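Clostripain-related protein (Bacteroides thetaiotaomicron, PDB 6N9J) is a secreted cysteine protease of the clostripain (C11) family that probably cleaves peptide bonds with an active-site cysteine and is captured here with an irreversible peptide inhibitor. Local coordinates at residues T95-Y100 with P151-I156; D114-Y119 with S345-R350; S209-Y214 with V315-T320; Y359-Q362 with W366-A369. All blocks are in the same frame, centred on the assembly; numbering follows the deposited sequence.

Contact 1: residues T95-Y100 with P151-I156; sequences TAFSHY and PHFDFI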
# COMPACT_ATOMS: atom_id res chain seq x y z
N THR A 95 16.90 8.31 11.46
CA THR A 95 16.59 9.30 12.48
C THR A 95 15.35 8.91 13.29
O THR A 95 15.36 8.98 14.52
CB THR A 95 16.35 10.69 11.86
OG1 THR A 95 17.50 11.09 11.12
CG2 THR A 95 16.06 11.72 12.93
N ALA A 96 14.29 8.53 12.59
CA ALA A 96 13.02 8.23 13.22
C ALA A 96 13.12 7.11 14.25
O ALA A 96 12.61 7.23 15.36
CB ALA A 96 11.99 7.88 12.16
N PHE A 97 13.75 6.00 13.86
CA PHE A 97 13.73 4.81 14.69
C PHE A 97 14.89 4.81 15.67
O PHE A 97 14.93 3.97 16.56
CB PHE A 97 13.75 3.56 13.82
CG PHE A 97 12.60 3.48 12.88
CD1 PHE A 97 11.31 3.42 13.37
CD2 PHE A 97 12.79 3.49 11.51
CE1 PHE A 97 10.23 3.37 12.51
CE2 PHE A 97 11.71 3.44 10.65
CZ PHE A 97 10.43 3.38 11.15
N SER A 98 15.82 5.75 15.50
CA SER A 98 16.88 5.96 16.48
C SER A 98 16.40 6.80 17.65
O SER A 98 16.72 6.51 18.80
CB SER A 98 18.09 6.63 15.84
OG SER A 98 18.78 5.70 15.03
N HIS A 99 15.63 7.85 17.36
CA HIS A 99 15.11 8.69 18.42
C HIS A 99 14.02 7.97 19.20
O HIS A 99 13.78 8.25 20.36
CB HIS A 99 14.56 10.01 17.86
CG HIS A 99 15.61 11.04 17.60
ND1 HIS A 99 16.56 10.91 16.60
CD2 HIS A 99 15.88 12.22 18.21
CE1 HIS A 99 17.36 11.96 16.61
NE2 HIS A 99 16.97 12.77 17.58
N TYR A 100 13.34 7.04 18.54
CA TYR A 100 12.22 6.37 19.19
C TYR A 100 12.22 4.86 18.95
O TYR A 100 11.39 4.33 18.21
CB TYR A 100 10.90 7.01 18.73
CG TYR A 100 10.82 8.44 19.19
CD1 TYR A 100 10.39 8.76 20.47
CD2 TYR A 100 11.24 9.48 18.37
CE1 TYR A 100 10.36 10.06 20.91
CE2 TYR A 100 11.22 10.79 18.80
CZ TYR A 100 10.77 11.08 20.06
OH TYR A 100 10.74 12.38 20.49
N PRO A 151 14.09 -0.96 10.90
CA PRO A 151 13.76 -2.18 11.64
C PRO A 151 12.78 -3.07 10.87
O PRO A 151 12.16 -2.62 9.89
CB PRO A 151 13.11 -1.64 12.92
CG PRO A 151 12.56 -0.30 12.51
CD PRO A 151 13.58 0.25 11.58
N HIS A 152 12.64 -4.31 11.30
CA HIS A 152 11.65 -5.20 10.71
C HIS A 152 10.28 -4.77 11.20
O HIS A 152 10.09 -4.55 12.39
CB HIS A 152 11.93 -6.66 11.07
CG HIS A 152 10.93 -7.62 10.51
ND1 HIS A 152 10.88 -7.96 9.17
CD2 HIS A 152 9.91 -8.29 11.10
CE1 HIS A 152 9.89 -8.80 8.97
NE2 HIS A 152 9.28 -9.01 10.12
N PHE A 153 9.31 -4.64 10.28
CA PHE A 153 8.00 -4.14 10.65
C PHE A 153 6.96 -5.22 10.93
O PHE A 153 6.91 -6.25 10.24
CB PHE A 153 7.46 -3.21 9.57
CG PHE A 153 8.27 -1.95 9.40
CD1 PHE A 153 8.16 -0.92 10.32
CD2 PHE A 153 9.12 -1.79 8.31
CE1 PHE A 153 8.90 0.25 10.16
CE2 PHE A 153 9.86 -0.63 8.14
CZ PHE A 153 9.75 0.39 9.08
N ASP A 154 6.14 -4.98 11.95
CA ASP A 154 4.94 -5.79 12.15
C ASP A 154 4.01 -5.63 10.94
O ASP A 154 3.34 -6.59 10.54
CB ASP A 154 4.22 -5.39 13.44
CG ASP A 154 4.99 -5.81 14.69
OD1 ASP A 154 6.22 -6.03 14.60
OD2 ASP A 154 4.36 -5.91 15.77
N PHE A 155 3.97 -4.43 10.36
CA PHE A 155 3.11 -4.19 9.20
C PHE A 155 3.58 -3.02 8.35
O PHE A 155 4.21 -2.07 8.84
CB PHE A 155 1.66 -3.94 9.63
CG PHE A 155 1.47 -2.69 10.43
CD1 PHE A 155 1.31 -1.47 9.80
CD2 PHE A 155 1.44 -2.73 11.82
CE1 PHE A 155 1.17 -0.30 10.53
CE2 PHE A 155 1.28 -1.56 12.56
CZ PHE A 155 1.14 -0.35 11.92
N ILE A 156 3.24 -3.08 7.07
CA ILE A 156 3.36 -1.94 6.18
C ILE A 156 1.98 -1.63 5.59
O ILE A 156 1.31 -2.51 5.05
CB ILE A 156 4.37 -2.22 5.06
CG1 ILE A 156 5.77 -2.39 5.65
CG2 ILE A 156 4.37 -1.12 4.02
CD1 ILE A 156 6.78 -2.88 4.63
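Phe97, in the last turn of helix 86-99, meets Pro151 and Phe153 on the run of chain that enters strand 155-159. The contact belongs to the caspase-like alpha/beta fold of clan CD peptidases, in which helices pack against a central beta-sheet. Its CH-pi part is made by Pro151, which lies over one face of the Phe97 ring. Pro151 CG sits 3.9 Å from the ring centroid and 15° off the normal, while Pro151 CD presses closer to the rim, 3.3 Å from Phe97 CD2. The aromatic part joins Phe97 to Phe153 in an oblique pair, centroids 5.6 Å apart and planes at 64°. Here Phe97 CZ arrives near the plane of the Phe153 ring, at its edge, 3.6 Å from Phe153 CE1. The Phe97 ring reaches both partners because CG is anti to the carbonyl carbon (chi1 -59°). Tyr105 of strand 105-110 touches all three residues, and Thr12 and Leu14 of strand 9-18 also meet Phe97, so the cluster lies against the sheet. No hydrogen bond crosses between the segments; the backbone of Phe153 is bonded to Arg175 and Asp177. The same ring corner of Phe97 also meets a second atom of the Phe153 edge, with Phe97 CZ 3.7 Å from Phe153 CZ.

Contact 2: residues D114-Y119 with S345-R350; sequences DGWLPY and STYILR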
# COMPACT_ATOMS: atom_id res chain seq x y z
N ASP A 114 2.10 2.56 -8.20
CA ASP A 114 1.77 1.84 -9.43
C ASP A 114 2.43 0.46 -9.38
O ASP A 114 3.13 0.04 -10.31
CB ASP A 114 2.21 2.64 -10.67
CG ASP A 114 1.38 2.30 -11.92
OD1 ASP A 114 0.86 1.17 -12.01
OD2 ASP A 114 1.26 3.17 -12.81
N GLY A 115 2.22 -0.25 -8.27
CA GLY A 115 2.70 -1.61 -8.14
C GLY A 115 4.19 -1.80 -8.40
O GLY A 115 5.03 -1.07 -7.87
N TRP A 116 4.51 -2.78 -9.24
CA TRP A 116 5.89 -3.16 -9.49
C TRP A 116 6.50 -2.43 -10.67
O TRP A 116 7.70 -2.52 -10.90
CB TRP A 116 5.96 -4.67 -9.75
CG TRP A 116 5.17 -5.07 -10.94
CD1 TRP A 116 3.87 -5.48 -10.97
CD2 TRP A 116 5.62 -5.09 -12.30
NE1 TRP A 116 3.48 -5.76 -12.25
CE2 TRP A 116 4.53 -5.53 -13.09
CE3 TRP A 116 6.83 -4.79 -12.93
CZ2 TRP A 116 4.63 -5.68 -14.48
CZ3 TRP A 116 6.92 -4.92 -14.31
CH2 TRP A 116 5.82 -5.36 -15.07
N LEU A 117 5.66 -1.73 -11.43
CA LEU A 117 6.06 -1.20 -12.74
C LEU A 117 7.32 -0.33 -12.68
O LEU A 117 7.47 0.48 -11.76
CB LEU A 117 4.91 -0.42 -13.37
CG LEU A 117 3.77 -1.33 -13.82
CD1 LEU A 117 2.53 -0.53 -14.15
CD2 LEU A 117 4.22 -2.12 -15.03
N PRO A 118 8.24 -0.54 -13.64
CA PRO A 118 9.49 0.22 -13.68
C PRO A 118 9.28 1.69 -14.09
O PRO A 118 8.42 1.98 -14.91
CB PRO A 118 10.32 -0.52 -14.74
CG PRO A 118 9.31 -1.16 -15.61
CD PRO A 118 8.19 -1.57 -14.69
N TYR A 119 10.05 2.58 -13.47
CA TYR A 119 10.07 4.00 -13.85
C TYR A 119 11.51 4.48 -13.89
O TYR A 119 12.24 4.34 -12.91
CB TYR A 119 9.26 4.85 -12.86
CG TYR A 119 9.27 6.33 -13.19
CD1 TYR A 119 8.39 6.85 -14.12
CD2 TYR A 119 10.17 7.19 -12.57
CE1 TYR A 119 8.39 8.20 -14.42
CE2 TYR A 119 10.18 8.54 -12.87
CZ TYR A 119 9.29 9.04 -13.79
OH TYR A 119 9.30 10.38 -14.10
N SER A 345 -3.50 -8.51 -6.79
CA SER A 345 -3.33 -8.40 -8.24
C SER A 345 -2.05 -9.08 -8.71
O SER A 345 -1.19 -9.43 -7.90
CB SER A 345 -3.31 -6.94 -8.70
OG SER A 345 -2.01 -6.38 -8.54
N THR A 346 -1.95 -9.25 -10.02
CA THR A 346 -0.79 -9.86 -10.64
C THR A 346 -0.68 -9.35 -12.07
O THR A 346 -1.66 -8.87 -12.66
CB THR A 346 -0.89 -11.41 -10.66
OG1 THR A 346 0.32 -11.98 -11.18
CG2 THR A 346 -2.06 -11.86 -11.53
N TYR A 347 0.52 -9.45 -12.64
CA TYR A 347 0.71 -9.19 -14.05
C TYR A 347 0.54 -10.48 -14.86
O TYR A 347 1.07 -11.54 -14.48
CB TYR A 347 2.09 -8.58 -14.29
CG TYR A 347 2.33 -8.20 -15.72
CD1 TYR A 347 1.57 -7.21 -16.34
CD2 TYR A 347 3.32 -8.82 -16.46
CE1 TYR A 347 1.78 -6.86 -17.65
CE2 TYR A 347 3.55 -8.47 -17.79
CZ TYR A 347 2.77 -7.49 -18.37
OH TYR A 347 2.99 -7.14 -19.69
N ILE A 348 -0.21 -10.40 -15.95
CA ILE A 348 -0.34 -11.54 -16.85
C ILE A 348 0.59 -11.36 -18.05
O ILE A 348 0.33 -10.51 -18.91
CB ILE A 348 -1.78 -11.70 -17.34
CG1 ILE A 348 -2.70 -12.05 -16.16
CG2 ILE A 348 -1.86 -12.73 -18.45
CD1 ILE A 348 -4.18 -12.05 -16.52
N LEU A 349 1.68 -12.13 -18.09
CA LEU A 349 2.64 -12.03 -19.19
C LEU A 349 1.94 -12.19 -20.53
O LEU A 349 1.23 -13.16 -20.75
CB LEU A 349 3.75 -13.07 -19.05
CG LEU A 349 4.71 -12.83 -17.88
CD1 LEU A 349 5.52 -14.08 -17.57
CD2 LEU A 349 5.64 -11.65 -18.18
N ARG A 350 2.14 -11.23 -21.42
CA ARG A 350 1.48 -11.26 -22.70
C ARG A 350 2.46 -11.55 -23.83
O ARG A 350 2.07 -11.60 -25.00
CB ARG A 350 0.77 -9.94 -22.95
CG ARG A 350 -0.35 -9.65 -21.96
CD ARG A 350 -0.64 -8.17 -21.95
NE ARG A 350 -1.91 -7.81 -21.31
CZ ARG A 350 -2.07 -7.69 -20.00
NH1 ARG A 350 -1.06 -7.93 -19.17
NH2 ARG A 350 -3.25 -7.34 -19.51
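Trp116 turns the edge of its indole toward the face of Tyr347, a T-shaped (edge-to-face) pair that joins a type II' beta turn, Asp114 to Leu117, to the chain just after strand 345-346. In this caspase-like fold the turn belongs to the loop that follows strand 105-110. The six-membered ring of Trp116 and the Tyr347 ring have centroids 5.3 Å apart and planes at 65°. The touching corner is Trp116 CZ2, which stands over the root of the tyrosine ring, 3.6 Å from Tyr347 CG; Trp116 NE1 lies alongside Tyr347 CB at 3.7 Å. The tyrosine offers its face with CG anti to the backbone N (chi1 -177°), and its OH is hydrogen-bonded to Glu357. Leu117 CD2 lies over one indole face, and Tyr360 is a second edge-to-face partner of the indole. With an alanine in place of Trp116, the face of Tyr347 would probably lose its cover and a gap would open between the turn and Tyr347. The turn is closed by the backbone bond from Leu117 N to Asp114 O, 3.3 Å long.

Contact 3: residues S209-Y214 with V315-T320; sequences SIAENY and VIWKNT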
# COMPACT_ATOMS: atom_id res chain seq x y z
N SER A 209 -6.87 -4.94 12.17
CA SER A 209 -7.49 -3.75 12.76
C SER A 209 -7.44 -2.55 11.82
O SER A 209 -8.42 -1.81 11.69
CB SER A 209 -6.82 -3.36 14.08
OG SER A 209 -6.88 -4.42 15.01
N ILE A 210 -6.29 -2.35 11.19
CA ILE A 210 -6.10 -1.23 10.27
C ILE A 210 -7.06 -1.39 9.10
O ILE A 210 -7.76 -0.43 8.72
CB ILE A 210 -4.63 -1.13 9.78
CG1 ILE A 210 -3.72 -0.70 10.94
CG2 ILE A 210 -4.50 -0.15 8.58
CD1 ILE A 210 -2.22 -0.98 10.72
N ALA A 211 -7.13 -2.61 8.56
CA ALA A 211 -7.96 -2.92 7.39
C ALA A 211 -9.45 -2.69 7.67
O ALA A 211 -10.14 -2.04 6.90
CB ALA A 211 -7.74 -4.34 6.96
N GLU A 212 -9.92 -3.25 8.78
CA GLU A 212 -11.32 -3.14 9.16
C GLU A 212 -11.73 -1.69 9.33
O GLU A 212 -12.80 -1.30 8.90
CB GLU A 212 -11.60 -3.92 10.46
CG GLU A 212 -11.68 -5.45 10.28
CD GLU A 212 -13.06 -5.94 9.81
OE1 GLU A 212 -14.01 -5.14 9.77
OE2 GLU A 212 -13.18 -7.15 9.49
N ASN A 213 -10.86 -0.90 9.97
CA ASN A 213 -11.19 0.49 10.25
C ASN A 213 -11.09 1.33 8.98
O ASN A 213 -11.92 2.20 8.74
CB ASN A 213 -10.29 1.06 11.36
CG ASN A 213 -10.73 0.63 12.75
OD1 ASN A 213 -11.57 1.28 13.37
ND2 ASN A 213 -10.19 -0.47 13.24
N TYR A 214 -10.08 1.05 8.17
CA TYR A 214 -9.98 1.72 6.88
C TYR A 214 -11.27 1.44 6.08
O TYR A 214 -11.99 2.37 5.72
CB TYR A 214 -8.75 1.23 6.12
CG TYR A 214 -8.37 2.09 4.94
CD1 TYR A 214 -7.07 2.56 4.81
CD2 TYR A 214 -9.31 2.46 3.96
CE1 TYR A 214 -6.69 3.34 3.74
CE2 TYR A 214 -8.95 3.26 2.88
CZ TYR A 214 -7.63 3.69 2.79
OH TYR A 214 -7.20 4.48 1.76
N VAL A 315 -3.56 -14.67 2.10
CA VAL A 315 -4.46 -13.52 2.05
C VAL A 315 -5.47 -13.68 3.18
O VAL A 315 -6.48 -14.34 3.02
CB VAL A 315 -5.20 -13.42 0.68
CG1 VAL A 315 -6.11 -12.18 0.63
CG2 VAL A 315 -4.19 -13.43 -0.49
N ILE A 316 -5.19 -13.09 4.35
CA ILE A 316 -5.95 -13.45 5.54
C ILE A 316 -7.15 -12.54 5.82
O ILE A 316 -7.95 -12.81 6.71
CB ILE A 316 -5.04 -13.48 6.79
CG1 ILE A 316 -4.42 -12.10 7.06
CG2 ILE A 316 -3.94 -14.52 6.63
CD1 ILE A 316 -3.70 -12.04 8.38
N TRP A 317 -7.30 -11.48 5.05
CA TRP A 317 -8.39 -10.54 5.26
C TRP A 317 -8.65 -9.89 3.92
O TRP A 317 -7.69 -9.54 3.23
CB TRP A 317 -8.02 -9.50 6.35
CG TRP A 317 -9.19 -8.66 6.80
CD1 TRP A 317 -9.95 -8.83 7.93
CD2 TRP A 317 -9.75 -7.52 6.11
NE1 TRP A 317 -10.94 -7.88 7.98
CE2 TRP A 317 -10.84 -7.07 6.88
CE3 TRP A 317 -9.43 -6.85 4.93
CZ2 TRP A 317 -11.61 -5.97 6.51
CZ3 TRP A 317 -10.20 -5.76 4.55
CH2 TRP A 317 -11.27 -5.33 5.35
N LYS A 318 -9.92 -9.73 3.52
CA LYS A 318 -10.24 -8.89 2.36
C LYS A 318 -11.68 -8.39 2.41
O LYS A 318 -12.56 -9.03 3.00
CB LYS A 318 -10.01 -9.63 1.04
CG LYS A 318 -11.03 -10.72 0.77
CD LYS A 318 -10.68 -11.49 -0.48
CE LYS A 318 -11.47 -12.78 -0.53
NZ LYS A 318 -12.93 -12.49 -0.49
N ASN A 319 -11.91 -7.22 1.82
CA ASN A 319 -13.27 -6.71 1.71
C ASN A 319 -13.34 -5.64 0.64
O ASN A 319 -12.38 -4.90 0.42
CB ASN A 319 -13.77 -6.16 3.04
CG ASN A 319 -15.17 -6.63 3.37
OD1 ASN A 319 -15.94 -6.97 2.47
ND2 ASN A 319 -15.51 -6.64 4.65
N THR A 320 -14.48 -5.56 -0.04
CA THR A 320 -14.69 -4.55 -1.06
C THR A 320 -16.16 -4.17 -1.11
O THR A 320 -17.03 -4.98 -0.82
CB THR A 320 -14.24 -5.04 -2.45
OG1 THR A 320 -14.39 -3.98 -3.41
CG2 THR A 320 -15.06 -6.25 -2.90
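Ala211 and Glu212 of helix 206-221 take hold of the Trp317 indole in two unlike ways, one buried and one toward solvent. On the tight side, the methyl of Ala211 lies over the six-membered ring as a CH-pi contact: CB is 3.7 Å from the centroid, 13° off the normal, and 3.6 Å from Trp317 CE3. Trp317 CH2 also comes within 3.8 Å of Ala211 O, and Val208 and Tyr215 of the same helix also touch the indole. On the exposed side the grip is one polar bond. Trp317 NE1 donates to Glu212 OE2 over 2.8 Å, with the acceptor in the plane of the indole at its edge. The carboxylate is less well aligned, for the N-H meets OE2 from above its plane, 40° out of it. A bend at chi2 (-83°) swings the carboxylate of Glu212 round to the indole N-H, and Glu212 CG, placed by chi1, lies 3.4 Å from Trp317 NE1. The indole is thus covered on a face by the helix and tethered at its rim. Trp317 lies on strand 315-327, bonded to Val242 of the antiparallel neighbour 239-244, and the whole is the helix-on-sheet packing characteristic of the layered alpha/beta fold of clan CD peptidases.

Contact 4: residues Y359-Q362 with W366-A369; sequences YYRQ and WYSA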
# COMPACT_ATOMS: atom_id res chain seq x y z
N TYR A 359 11.75 -6.06 -18.08
CA TYR A 359 12.05 -5.71 -16.69
C TYR A 359 11.47 -6.77 -15.75
O TYR A 359 12.15 -7.23 -14.83
CB TYR A 359 11.51 -4.32 -16.35
CG TYR A 359 11.74 -3.91 -14.90
CD1 TYR A 359 10.79 -4.18 -13.92
CD2 TYR A 359 12.90 -3.25 -14.53
CE1 TYR A 359 11.00 -3.82 -12.60
CE2 TYR A 359 13.12 -2.88 -13.21
CZ TYR A 359 12.17 -3.17 -12.25
OH TYR A 359 12.39 -2.80 -10.95
N TYR A 360 10.22 -7.15 -15.98
CA TYR A 360 9.56 -8.16 -15.15
C TYR A 360 10.36 -9.45 -15.06
O TYR A 360 10.57 -9.98 -13.98
CB TYR A 360 8.17 -8.47 -15.71
CG TYR A 360 7.27 -9.30 -14.81
CD1 TYR A 360 7.23 -10.68 -14.91
CD2 TYR A 360 6.43 -8.69 -13.88
CE1 TYR A 360 6.38 -11.44 -14.10
CE2 TYR A 360 5.58 -9.44 -13.08
CZ TYR A 360 5.56 -10.81 -13.20
OH TYR A 360 4.72 -11.56 -12.40
N ARG A 361 10.81 -9.93 -16.22
CA ARG A 361 11.48 -11.21 -16.33
C ARG A 361 12.88 -11.18 -15.75
O ARG A 361 13.53 -12.21 -15.60
CB ARG A 361 11.54 -11.66 -17.79
CG ARG A 361 10.18 -11.86 -18.42
CD ARG A 361 10.29 -12.30 -19.89
NE ARG A 361 8.98 -12.68 -20.42
CZ ARG A 361 8.56 -13.94 -20.51
NH1 ARG A 361 9.33 -14.94 -20.11
NH2 ARG A 361 7.35 -14.20 -21.00
N GLN A 362 13.36 -9.99 -15.42
CA GLN A 362 14.74 -9.82 -15.01
C GLN A 362 14.88 -9.39 -13.55
O GLN A 362 15.82 -9.81 -12.88
CB GLN A 362 15.41 -8.81 -15.94
CG GLN A 362 16.92 -8.75 -15.83
CD GLN A 362 17.54 -7.96 -16.97
OE1 GLN A 362 16.90 -7.73 -18.00
NE2 GLN A 362 18.79 -7.54 -16.80
N TRP A 366 9.34 -12.61 -8.21
CA TRP A 366 8.17 -13.47 -8.26
C TRP A 366 8.14 -14.33 -9.53
O TRP A 366 7.67 -15.47 -9.51
CB TRP A 366 6.89 -12.63 -8.17
CG TRP A 366 5.63 -13.44 -8.30
CD1 TRP A 366 4.79 -13.46 -9.37
CD2 TRP A 366 5.08 -14.35 -7.34
NE1 TRP A 366 3.74 -14.32 -9.13
CE2 TRP A 366 3.90 -14.88 -7.89
CE3 TRP A 366 5.47 -14.77 -6.06
CZ2 TRP A 366 3.10 -15.81 -7.22
CZ3 TRP A 366 4.68 -15.69 -5.38
CH2 TRP A 366 3.51 -16.20 -5.96
N TYR A 367 8.66 -13.77 -10.62
CA TYR A 367 8.76 -14.45 -11.91
C TYR A 367 9.52 -15.77 -11.84
O TYR A 367 9.06 -16.80 -12.33
CB TYR A 367 9.42 -13.50 -12.91
CG TYR A 367 9.68 -14.07 -14.28
CD1 TYR A 367 8.64 -14.26 -15.18
CD2 TYR A 367 10.97 -14.36 -14.69
CE1 TYR A 367 8.88 -14.76 -16.45
CE2 TYR A 367 11.22 -14.85 -15.96
CZ TYR A 367 10.17 -15.05 -16.83
OH TYR A 367 10.41 -15.53 -18.09
N SER A 368 10.70 -15.74 -11.23
CA SER A 368 11.49 -16.95 -11.05
C SER A 368 11.04 -17.77 -9.82
O SER A 368 11.17 -18.99 -9.81
CB SER A 368 12.97 -16.59 -10.93
OG SER A 368 13.17 -15.61 -9.93
N ALA A 369 10.50 -17.10 -8.80
CA ALA A 369 10.11 -17.80 -7.57
C ALA A 369 8.90 -18.71 -7.78
O ALA A 369 8.84 -19.82 -7.24
CB ALA A 369 9.82 -16.79 -6.46
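Trp366 and Tyr360 lie side by side and point the same way, with the phenol oxygen of Tyr360 at the edge of the indole, near its plane, 3.6 Å from Trp366 CD1. The hydroxyl is hydrogen-bonded to Glu167 OE2, while the indole reaches on to Tyr170, edge-to-face, and to Ala252 and Thr255 of helix 248-259. Next comes Tyr367, which carries most of the contact. Its CG stands anti to the backbone N (chi1 176°), sending the ring back between Tyr360 and Arg361. Against Tyr360 the ring is oblique, with centroids 5.9 Å apart and planes at 77°; Tyr367 CD1 lies at the edge of the Tyr360 ring, 3.8 Å from Tyr360 CE1. These pairs join two consecutive short helices, 355-363 and 365-369, at the C-terminal end of the caspase-like domain, where the chain turns sharply between them. A phenylalanine in place of Tyr360 would take away the hydroxyl, so Glu167 would probably lose one of its donors and the edge of Trp366 its polar neighbour. Arg361 covers a face of the Tyr367 ring: its CA sits 3.8 Å from the centroid, 19° off the normal, as a CH-pi contact, and its CG lies 3.6 Å from Tyr367 CZ. The arginine chain runs on, extended, to a salt bridge between NH2 and Glu351. At the backbone end of the same residue, Arg361 O lies 3.5 Å from Tyr367 CD2.

How the contacts relate
From the N terminus, contact 1 opens first, on helix 86-99, and closes a loop of 50 residues at the entrance to strand 155-159. Contact 2 opens inside that loop, after strand 105-110, and closes only at strand 345-346 and the residues just after it, so the two cross. Contact 3 is nested within contact 2 and ties helix 206-221 to strand 315-327; it shares the large sheet with contact 1, and Phe155 packs on Ile210 between them. Contact 4 follows in series and spans only three residues, at the junction of the last two helices. It adjoins contact 2, centres about 10 Å apart, where Leu349 meets Tyr360 and Tyr367 and Pro118 meets Tyr359.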